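PDB 6VAN: caltubin, EF-hand from Lymnaea stagnalis, which probably binds calcium through its EF-hand motifs, whose metal sites are occupied by strontium ions in this crystal. Local coordinates for residues A[94-97]-A[98-101]; A[132-135]-A[136-139]. All coordinates share one frame; numbering follows the deposited sequence.

Interaction 1. Residues A[94-97]-A[98-101]; sequences FVTE and AELV. With SR (strontium ion), chain E.
Thr96 flanks the flat carboxylate of Glu99 from one side of its plane. Thr96 CG2 lies above Glu99 OE1, 3.9 Å away, and OG1 is displaced toward the aliphatic part, 3.3 Å from Glu99 CG. The backbone N of Thr96 comes to the OE1 edge, slightly out of the plane. The carboxylate closes the metal loop of an EF-hand. Both of its oxygens bind strontium, with OE1 and OE2 of Glu99 each 2.5 Å from the ion. This is the bidentate glutamate at the last position of the canonical loop. Phe94 O adds a backbone ligand at 2.4 Å from the strontium. Water 1 and the side chains of Asp88, Asn90 and Asp92 complete a sevenfold shell.

Thr96 and Glu99 also form a capping box at the start of helix 97-106. Thr96 N donates to Glu99 OE1 over 2.9 Å, in a nearly straight bond. It meets the anti side of that oxygen, 19° out of the carboxylate plane. In return Glu99 N donates to Thr96 OG1 at 3.0 Å. The hydroxyl can serve as cap because chi1 of Thr96 (64°) sets it between the backbone N and the carbonyl carbon. Beyond CG the Glu99 chain is extended and carries its carboxylate back to the ion. OE1 is thus held by both the metal and a backbone N-H, which should fix the rotation of the group.

The first helical turn follows, with Leu100 N bonded to Thr96 O and Val101 N to Glu97 O. The Glu97 carboxylate turns elsewhere, and its OE2 is hydrogen-bonded to Gln119. On the buried side, Val95 and Leu100 cross at about a right angle. Both touch Gln87 of helix 77-87, and Val95 also touches Phe84. Val95 CG2 lies 3.9 Å from Leu100 CD1.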
ATOM      1  N   PHE A  94       2.033  14.270   6.384  1.00 12.34           N
ATOM      2  CA  PHE A  94       1.225  14.712   5.223  1.00 12.82           C
ATOM      3  C   PHE A  94       1.712  13.965   4.000  1.00 11.56           C
ATOM      4  O   PHE A  94       2.887  13.650   3.945  1.00 12.80           O
ATOM      5  CB  PHE A  94       1.366  16.207   4.937  1.00 13.85           C
ATOM      6  CG  PHE A  94       0.921  17.107   6.052  1.00 15.18           C
ATOM      7  CD1 PHE A  94      -0.428  17.336   6.265  1.00 16.71           C
ATOM      8  CD2 PHE A  94       1.852  17.704   6.893  1.00 18.78           C
ATOM      9  CE1 PHE A  94      -0.853  18.172   7.288  1.00 19.21           C
ATOM     10  CE2 PHE A  94       1.429  18.537   7.926  1.00 19.26           C
ATOM     11  CZ  PHE A  94       0.083  18.763   8.119  1.00 19.60           C
ATOM     12  N   VAL A  95       0.798  13.653   3.081  1.00 11.08           N
ATOM     13  CA  VAL A  95       1.196  13.125   1.747  1.00 11.06           C
ATOM     14  C   VAL A  95       0.977  14.250   0.751  1.00 10.82           C
ATOM     15  O   VAL A  95      -0.162  14.650   0.542  1.00 10.82           O
ATOM     16  CB  VAL A  95       0.480  11.804   1.384  1.00 10.84           C
ATOM     17  CG1 VAL A  95       0.953  10.688   2.307  1.00 11.40           C
ATOM     18  CG2 VAL A  95      -1.047  11.884   1.383  1.00 11.31           C
ATOM     19  N   THR A  96       2.054  14.749   0.166  1.00 10.73           N
ATOM     20  CA  THR A  96       1.948  15.837  -0.813  1.00 10.90           C
ATOM     21  C   THR A  96       1.558  15.292  -2.183  1.00 10.50           C
ATOM     22  O   THR A  96       1.763  14.112  -2.482  1.00 10.24           O
ATOM     23  CB  THR A  96       3.263  16.591  -0.972  1.00 11.64           C
ATOM     24  OG1 THR A  96       4.220  15.698  -1.500  1.00 12.56           O
ATOM     25  CG2 THR A  96       3.803  17.160   0.312  1.00 12.94           C
ATOM     26  N   GLU A  97       1.089  16.174  -3.027  1.00 11.37           N
ATOM     27  CA  GLU A  97       0.830  15.809  -4.412  1.00 13.01           C
ATOM     28  C   GLU A  97       2.082  15.157  -4.977  1.00 12.38           C
ATOM     29  O   GLU A  97       1.970  14.105  -5.587  1.00 11.09           O
ATOM     30  CB  GLU A  97       0.429  17.045  -5.195  1.00 15.58           C
ATOM     31  CG  GLU A  97       0.090  16.750  -6.629  1.00 18.09           C
ATOM     32  CD  GLU A  97      -0.453  17.948  -7.365  1.00 21.69           C
ATOM     33  OE1 GLU A  97      -1.517  18.441  -6.962  1.00 25.22           O
ATOM     34  OE2 GLU A  97       0.185  18.358  -8.336  1.00 26.56           O
ATOM     35  N   ALA A  98       3.267  15.733  -4.783  1.00 12.26           N
ATOM     36  CA  ALA A  98       4.491  15.195  -5.412  1.00 11.68           C
ATOM     37  C   ALA A  98       4.832  13.811  -4.854  1.00 11.00           C
ATOM     38  O   ALA A  98       5.235  12.929  -5.633  1.00 13.16           O
ATOM     39  CB  ALA A  98       5.643  16.135  -5.231  1.00 12.13           C
ATOM     40  N   GLU A  99       4.691  13.595  -3.549  1.00 10.85           N
ATOM     41  CA  GLU A  99       4.959  12.266  -2.954  1.00 10.56           C
ATOM     42  C   GLU A  99       4.001  11.233  -3.567  1.00 10.36           C
ATOM     43  O   GLU A  99       4.463  10.113  -3.913  1.00 10.57           O
ATOM     44  CB  GLU A  99       4.762  12.276  -1.434  1.00 10.36           C
ATOM     45  CG  GLU A  99       5.903  12.957  -0.703  1.00 11.09           C
ATOM     46  CD  GLU A  99       5.639  13.163   0.786  1.00 11.48           C
ATOM     47  OE1 GLU A  99       4.472  13.445   1.189  1.00 12.39           O
ATOM     48  OE2 GLU A  99       6.618  13.093   1.582  1.00 12.91           O
ATOM     49  N   LEU A 100       2.709  11.571  -3.702  1.00 10.29           N
ATOM     50  CA  LEU A 100       1.710  10.619  -4.229  1.00  9.50           C
ATOM     51  C   LEU A 100       2.004  10.296  -5.694  1.00  9.58           C
ATOM     52  O   LEU A 100       1.829   9.126  -6.080  1.00  9.82           O
ATOM     53  CB  LEU A 100       0.324  11.205  -4.034  1.00  9.52           C
ATOM     54  CG  LEU A 100      -0.157  11.322  -2.587  1.00 10.05           C
ATOM     55  CD1 LEU A 100      -1.363  12.239  -2.521  1.00 10.93           C
ATOM     56  CD2 LEU A 100      -0.462   9.939  -2.027  1.00 10.30           C
ATOM     57  N   VAL A 101       2.429  11.280  -6.465  1.00 10.20           N
ATOM     58  CA  VAL A 101       2.736  11.077  -7.911  1.00 10.54           C
ATOM     59  C   VAL A 101       3.964  10.184  -8.023  1.00 11.29           C
ATOM     60  O   VAL A 101       3.939   9.226  -8.801  1.00 11.39           O
ATOM     61  CB  VAL A 101       2.929  12.411  -8.634  1.00 11.45           C
ATOM     62  CG1 VAL A 101       3.532  12.202 -10.004  1.00 11.32           C
ATOM     63  CG2 VAL A 101       1.642  13.197  -8.703  1.00 12.23           C
TER
HETATM   64 SR    SR E 203       5.263  13.943   3.555  1.00 15.68          SR
HETATM   65  O   HOH W   1       5.625  16.257   2.799  1.00 17.81           O

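Interaction 2. Residues A[132-135]-A[136-139]; sequences KLSL and DEFK. With SR (strontium ion), chain F; EDO (1,2-ethanediol), chain K.
The end of the last EF-hand loop and the start of its exit helix make up this contact, joined by a strontium ion and a capping box. Glu137 binds the ion through both carboxylate oxygens, OE1 at 2.6 Å and OE2 at 2.7 Å. Lys132 gives its backbone O. Water 2, a more distant water 3 (2.9 Å from the strontium) and the side chains of Asp126, Asn128 and Asp130 complete the shell.

Ser134 is the N-cap of helix 135-138. Its N donates to Glu137 OE1 at 2.9 Å, on the anti side and 16° out of the carboxylate plane. Glu137 N returns a bond of 3.2 Å to Ser134 OG, which chi1 (64°) turns back toward the helix start. The other oxygen, OE2, is also gripped by Ala127 N, so each carboxylate oxygen has the metal and one N-H.

Leu133 crosses the Glu137 side chain obliquely, its CD2 4.0 Å from Glu137 CB. Its other methyl, CD1, comes to the edge of the Phe138 ring, near the ring plane. That ring also meets Phe84 of helix 77-87. A 1,2-ethanediol, probably from the crystallisation liquor, donates through O2 to Lys139 O. Lys139 NZ makes a salt bridge with Asp136 OD1 at 2.6 Å.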
ATOM      1  N   LYS A 132      -1.651  18.999  -0.102  1.00 12.90           N
ATOM      2  CA  LYS A 132      -1.234  17.776   0.609  1.00 12.72           C
ATOM      3  C   LYS A 132      -2.415  17.260   1.415  1.00 12.01           C
ATOM      4  O   LYS A 132      -3.363  18.035   1.710  1.00 12.24           O
ATOM      5  CB  LYS A 132      -0.015  18.060   1.479  1.00 14.29           C
ATOM      6  CG  LYS A 132      -0.272  18.992   2.641  1.00 14.55           C
ATOM      7  CD  LYS A 132       0.989  19.541   3.274  1.00 16.88           C
ATOM      8  CE  LYS A 132       0.694  20.424   4.466  1.00 18.58           C
ATOM      9  NZ  LYS A 132       1.941  21.014   5.021  1.00 21.57           N
ATOM     10  N   LEU A 133      -2.360  15.979   1.739  1.00 10.11           N
ATOM     11  CA  LEU A 133      -3.434  15.335   2.540  1.00 10.08           C
ATOM     12  C   LEU A 133      -2.926  14.995   3.932  1.00  9.35           C
ATOM     13  O   LEU A 133      -1.869  14.387   4.073  1.00  9.40           O
ATOM     14  CB  LEU A 133      -3.915  14.066   1.857  1.00 10.14           C
ATOM     15  CG  LEU A 133      -4.411  14.219   0.421  1.00 10.10           C
ATOM     16  CD1 LEU A 133      -4.845  12.877  -0.135  1.00 10.36           C
ATOM     17  CD2 LEU A 133      -5.507  15.259   0.275  1.00 10.41           C
ATOM     18  N   SER A 134      -3.742  15.322   4.920  1.00 10.47           N
ATOM     19  CA  SER A 134      -3.616  14.755   6.272  1.00 10.92           C
ATOM     20  C   SER A 134      -4.191  13.349   6.270  1.00 10.73           C
ATOM     21  O   SER A 134      -4.915  12.976   5.310  1.00  9.99           O
ATOM     22  CB  SER A 134      -4.369  15.597   7.240  1.00 10.76           C
ATOM     23  OG  SER A 134      -5.736  15.556   6.927  1.00 12.05           O
ATOM     24  N   LEU A 135      -3.999  12.594   7.349  1.00 10.56           N
ATOM     25  CA  LEU A 135      -4.642  11.278   7.459  1.00 10.47           C
ATOM     26  C   LEU A 135      -6.150  11.457   7.349  1.00 10.42           C
ATOM     27  O   LEU A 135      -6.833  10.625   6.723  1.00 10.99           O
ATOM     28  CB  LEU A 135      -4.259  10.608   8.776  1.00 11.65           C
ATOM     29  CG  LEU A 135      -4.942   9.281   9.056  1.00 12.54           C
ATOM     30  CD1 LEU A 135      -4.604   8.210   8.019  1.00 12.82           C
ATOM     31  CD2 LEU A 135      -4.595   8.817  10.454  1.00 13.42           C
ATOM     32  N   ASP A 136      -6.692  12.493   7.977  1.00 10.40           N
ATOM     33  CA  ASP A 136      -8.156  12.673   8.009  1.00 11.74           C
ATOM     34  C   ASP A 136      -8.730  12.982   6.615  1.00 11.28           C
ATOM     35  O   ASP A 136      -9.872  12.634   6.352  1.00 12.56           O
ATOM     36  CB  ASP A 136      -8.538  13.721   9.045  1.00 13.34           C
ATOM     37  CG  ASP A 136      -8.617  13.079  10.414  1.00 14.30           C
ATOM     38  OD1 ASP A 136      -9.476  12.187  10.593  1.00 16.28           O
ATOM     39  OD2 ASP A 136      -7.780  13.437  11.251  1.00 16.64           O
ATOM     40  N   GLU A 137      -7.969  13.647   5.769  1.00 10.76           N
ATOM     41  CA  GLU A 137      -8.377  13.843   4.365  1.00 10.63           C
ATOM     42  C   GLU A 137      -8.196  12.526   3.598  1.00 10.06           C
ATOM     43  O   GLU A 137      -9.123  12.097   2.873  1.00 10.35           O
ATOM     44  CB  GLU A 137      -7.543  14.949   3.747  1.00 10.48           C
ATOM     45  CG  GLU A 137      -7.886  16.341   4.264  1.00 11.23           C
ATOM     46  CD  GLU A 137      -6.921  17.413   3.819  1.00 11.49           C
ATOM     47  OE1 GLU A 137      -5.697  17.151   3.743  1.00 13.14           O
ATOM     48  OE2 GLU A 137      -7.365  18.520   3.529  1.00 13.14           O
ATOM     49  N   PHE A 138      -7.029  11.922   3.723  1.00 10.46           N
ATOM     50  CA  PHE A 138      -6.690  10.692   2.985  1.00 10.56           C
ATOM     51  C   PHE A 138      -7.740   9.604   3.213  1.00 10.78           C
ATOM     52  O   PHE A 138      -8.173   8.908   2.278  1.00 11.34           O
ATOM     53  CB  PHE A 138      -5.328  10.208   3.430  1.00 10.85           C
ATOM     54  CG  PHE A 138      -4.876   8.931   2.799  1.00 10.99           C
ATOM     55  CD1 PHE A 138      -4.385   8.928   1.510  1.00 12.30           C
ATOM     56  CD2 PHE A 138      -4.903   7.748   3.494  1.00 11.46           C
ATOM     57  CE1 PHE A 138      -3.959   7.744   0.930  1.00 13.40           C
ATOM     58  CE2 PHE A 138      -4.456   6.576   2.921  1.00 12.07           C
ATOM     59  CZ  PHE A 138      -3.970   6.582   1.642  1.00 12.57           C
ATOM     60  N   LYS A 139      -8.182   9.426   4.447  1.00 11.04           N
ATOM     61  CA  LYS A 139      -9.079   8.283   4.757  1.00 12.43           C
ATOM     62  C   LYS A 139     -10.386   8.398   3.988  1.00 11.50           C
ATOM     63  O   LYS A 139     -11.027   7.352   3.765  1.00 11.35           O
ATOM     64  CB  LYS A 139      -9.363   8.204   6.264  1.00 14.10           C
ATOM     65  CG  LYS A 139     -10.213   9.338   6.787  1.00 15.75           C
ATOM     66  CD  LYS A 139     -10.397   9.349   8.290  1.00 18.16           C
ATOM     67  CE  LYS A 139     -11.498  10.323   8.656  1.00 19.29           C
ATOM     68  NZ  LYS A 139     -11.475  10.685  10.085  1.00 21.85           N
TER
HETATM   69 SR    SR F 204      -4.917  19.461   2.964  1.00 14.84          SR
HETATM   70  C1  EDO K 209     -14.099   6.935   6.313  1.00 21.88           C
HETATM   71  O1  EDO K 209     -15.383   7.528   6.116  1.00 24.82           O
HETATM   72  C2  EDO K 209     -13.756   5.982   5.256  1.00 19.85           C
HETATM   73  O2  EDO K 209     -13.622   6.599   3.974  1.00 19.23           O
HETATM   74  O   HOH W   2      -3.300  19.595   4.895  1.00 23.97           O
HETATM   75  O   HOH W   3      -5.670  19.839   5.703  1.00 27.74           O

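In the fold
Interactions 1 and 2 are the same part of two paired EF-hands, the end of the metal loop and the first turn of the exit helix. Their centres lie 11 Å apart. Strands 95-96 and 132-133 join them as a short antiparallel sheet, where Val95 O and Leu133 N are 2.8 Å apart, probably hydrogen-bonded. Each strand is followed by the glutamate that binds its own ion, so the sheet ties the two sites together. The strontium ion of chain E is 11.6 Å from that of chain F. Next to the sheet, Lys132 makes a cation-pi contact with the Phe94 ring, its CE 3.7 Å from Phe94 CG.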